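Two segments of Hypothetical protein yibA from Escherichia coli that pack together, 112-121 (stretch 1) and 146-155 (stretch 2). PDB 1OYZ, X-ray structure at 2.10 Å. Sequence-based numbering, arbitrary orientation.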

# COMPACT_ATOMS: atom_id res chain seq x y z
N ILE A 112 -3.67 -8.82 9.07
CA ILE A 112 -2.65 -8.92 8.03
C ILE A 112 -1.80 -7.62 8.06
O ILE A 112 -0.58 -7.68 8.01
CB ILE A 112 -3.30 -9.08 6.60
CG1 ILE A 112 -4.04 -10.44 6.47
CG2 ILE A 112 -2.24 -9.02 5.52
CD1 ILE A 112 -4.97 -10.48 5.22
N GLU A 113 -2.44 -6.46 8.17
CA GLU A 113 -1.66 -5.21 8.24
C GLU A 113 -0.75 -5.23 9.48
O GLU A 113 0.42 -4.81 9.41
CB GLU A 113 -2.59 -3.99 8.25
CG GLU A 113 -3.18 -3.72 6.86
CD GLU A 113 -4.56 -3.07 6.87
OE1 GLU A 113 -5.05 -2.67 7.95
OE2 GLU A 113 -5.17 -2.96 5.78
N SER A 114 -1.26 -5.75 10.61
CA SER A 114 -0.42 -5.84 11.81
C SER A 114 0.72 -6.86 11.64
O SER A 114 1.83 -6.61 12.13
CB SER A 114 -1.29 -6.16 13.05
OG SER A 114 -2.16 -5.08 13.39
N THR A 115 0.51 -8.00 10.94
CA THR A 115 1.65 -8.94 10.79
C THR A 115 2.73 -8.26 9.93
O THR A 115 3.93 -8.56 10.07
CB THR A 115 1.32 -10.33 10.10
OG1 THR A 115 0.84 -10.11 8.76
CG2 THR A 115 0.28 -11.17 10.90
N ALA A 116 2.31 -7.36 9.04
CA ALA A 116 3.24 -6.63 8.17
C ALA A 116 4.08 -5.69 9.04
O ALA A 116 5.31 -5.65 8.92
CB ALA A 116 2.46 -5.83 7.11
N GLN A 117 3.41 -4.96 9.92
CA GLN A 117 4.07 -4.05 10.83
C GLN A 117 5.14 -4.81 11.61
O GLN A 117 6.31 -4.42 11.64
CB GLN A 117 3.08 -3.48 11.83
CG GLN A 117 1.88 -2.80 11.25
CD GLN A 117 2.19 -1.42 10.72
OE1 GLN A 117 1.32 -0.54 10.72
NE2 GLN A 117 3.42 -1.22 10.25
N ARG A 118 4.74 -5.92 12.22
CA ARG A 118 5.66 -6.71 13.02
C ARG A 118 6.84 -7.27 12.21
O ARG A 118 7.96 -7.36 12.71
CB ARG A 118 4.92 -7.86 13.73
CG ARG A 118 3.70 -7.42 14.56
CD ARG A 118 3.80 -7.87 16.03
NE ARG A 118 5.02 -7.36 16.66
CZ ARG A 118 5.10 -6.29 17.44
NH1 ARG A 118 4.02 -5.57 17.74
NH2 ARG A 118 6.28 -5.90 17.91
N CYS A 119 6.59 -7.65 10.96
CA CYS A 119 7.66 -8.19 10.13
C CYS A 119 8.70 -7.11 9.84
O CYS A 119 9.92 -7.34 9.92
CB CYS A 119 7.09 -8.74 8.83
SG CYS A 119 8.28 -9.65 7.80
N LYS A 120 8.22 -5.93 9.49
CA LYS A 120 9.15 -4.86 9.20
C LYS A 120 10.10 -4.67 10.39
O LYS A 120 11.31 -4.52 10.20
CB LYS A 120 8.40 -3.58 8.90
CG LYS A 120 9.25 -2.57 8.19
CD LYS A 120 8.42 -1.37 7.78
CE LYS A 120 9.22 -0.41 6.92
NZ LYS A 120 8.36 0.72 6.47
N LYS A 121 9.57 -4.68 11.61
CA LYS A 121 10.41 -4.51 12.79
C LYS A 121 11.28 -5.75 13.09
O LYS A 121 12.27 -5.67 13.81
CB LYS A 121 9.58 -4.18 14.04
CG LYS A 121 8.70 -2.93 13.94
CD LYS A 121 8.48 -2.31 15.33
CE LYS A 121 7.01 -1.97 15.62
NZ LYS A 121 6.12 -3.17 15.60
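Stretch 2 (146-155) RATAFAISVI

Stretch 1 is helical throughout, continuing a helix that begins earlier in the chain. Stretch 2 also enters as a helix already under way, which runs to Ser153; Val154 lies just beyond its end. The two helices run in the same direction, nearly parallel at 9°, with their axes 8.7 Å apart at closest approach. The CA atoms of Ala116 and Ala151 lie 5.1 Å apart, and those of Glu113 and Ala147 5.8 Å.

No hydrogen bond links the stretches, and the contact, which buries 472 Å² in all, is mainly apolar. Ala116 is at its centre. Its CB lies 3.6 Å from CE2 of Phe150, 4.1 Å from CG2 of Val154 and 4.4 Å from CB of Ala151, so that one methyl group meets three side chains of stretch 2. One turn earlier, Ile112 (chi1 m, chi2 t) places its CG2 3.9 Å from CB of Ala151, while its CD1 reaches to 3.8 Å from OG1 of Thr148. The CA-to-CB bond of Glu113 points sideways, and its side chain skirts the margin of the contact, with CG 4.1 Å from CD2 of Phe150 and OE2 3.4 Å from CB of Ala147. Further along, CB of Lys120 approaches CG1 of Val154 at 4.1 Å, extending the packing past the end of the second helix.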

# COMPACT_ATOMS: atom_id res chain seq x y z
N ARG A 146 -6.55 -6.37 -0.37
CA ARG A 146 -5.84 -5.09 -0.33
C ARG A 146 -4.75 -5.15 0.74
O ARG A 146 -3.60 -4.84 0.49
CB ARG A 146 -6.79 -3.93 0.00
CG ARG A 146 -6.20 -2.53 -0.19
CD ARG A 146 -7.20 -1.47 0.28
NE ARG A 146 -8.57 -1.87 -0.04
CZ ARG A 146 -9.65 -1.43 0.61
NH1 ARG A 146 -9.52 -0.55 1.60
NH2 ARG A 146 -10.86 -1.87 0.27
N ALA A 147 -5.14 -5.55 1.95
CA ALA A 147 -4.18 -5.62 3.03
C ALA A 147 -3.06 -6.59 2.66
O ALA A 147 -1.92 -6.42 3.06
CB ALA A 147 -4.87 -6.01 4.33
N THR A 148 -3.39 -7.60 1.86
CA THR A 148 -2.38 -8.58 1.44
C THR A 148 -1.40 -7.87 0.52
O THR A 148 -0.18 -8.12 0.57
CB THR A 148 -3.02 -9.79 0.69
OG1 THR A 148 -4.01 -10.42 1.52
CG2 THR A 148 -1.95 -10.83 0.34
N ALA A 149 -1.92 -6.98 -0.32
CA ALA A 149 -1.01 -6.27 -1.23
C ALA A 149 0.03 -5.51 -0.41
O ALA A 149 1.24 -5.56 -0.67
CB ALA A 149 -1.80 -5.31 -2.14
N PHE A 150 -0.44 -4.79 0.61
CA PHE A 150 0.45 -4.04 1.48
C PHE A 150 1.50 -4.95 2.10
O PHE A 150 2.70 -4.65 2.10
CB PHE A 150 -0.35 -3.40 2.61
CG PHE A 150 0.50 -2.77 3.66
CD1 PHE A 150 1.42 -1.78 3.33
CD2 PHE A 150 0.41 -3.19 4.98
CE1 PHE A 150 2.24 -1.21 4.29
CE2 PHE A 150 1.22 -2.63 5.94
CZ PHE A 150 2.14 -1.64 5.60
N ALA A 151 1.03 -6.06 2.64
CA ALA A 151 1.91 -7.03 3.27
C ALA A 151 3.05 -7.44 2.36
O ALA A 151 4.22 -7.33 2.73
CB ALA A 151 1.12 -8.26 3.67
N ILE A 152 2.70 -7.92 1.17
CA ILE A 152 3.70 -8.39 0.22
C ILE A 152 4.76 -7.32 -0.04
O ILE A 152 5.95 -7.61 -0.02
CB ILE A 152 3.02 -8.84 -1.11
CG1 ILE A 152 2.16 -10.10 -0.86
CG2 ILE A 152 4.07 -9.14 -2.16
CD1 ILE A 152 1.30 -10.56 -2.05
N SER A 153 4.32 -6.09 -0.24
CA SER A 153 5.25 -5.01 -0.51
C SER A 153 6.29 -4.88 0.60
O SER A 153 7.40 -4.42 0.38
CB SER A 153 4.49 -3.70 -0.69
OG SER A 153 3.96 -3.26 0.53
N VAL A 154 5.93 -5.32 1.80
CA VAL A 154 6.87 -5.23 2.92
C VAL A 154 7.99 -6.27 2.82
O VAL A 154 8.91 -6.29 3.63
CB VAL A 154 6.10 -5.36 4.26
CG1 VAL A 154 7.08 -5.36 5.43
CG2 VAL A 154 5.11 -4.20 4.40
N ILE A 155 7.94 -7.10 1.78
CA ILE A 155 8.96 -8.12 1.60
C ILE A 155 9.16 -8.42 0.11
O ILE A 155 10.23 -8.17 -0.45
CB ILE A 155 8.54 -9.41 2.32
CG1 ILE A 155 9.69 -10.42 2.31
CG2 ILE A 155 7.28 -9.98 1.65
CD1 ILE A 155 10.85 -10.05 3.23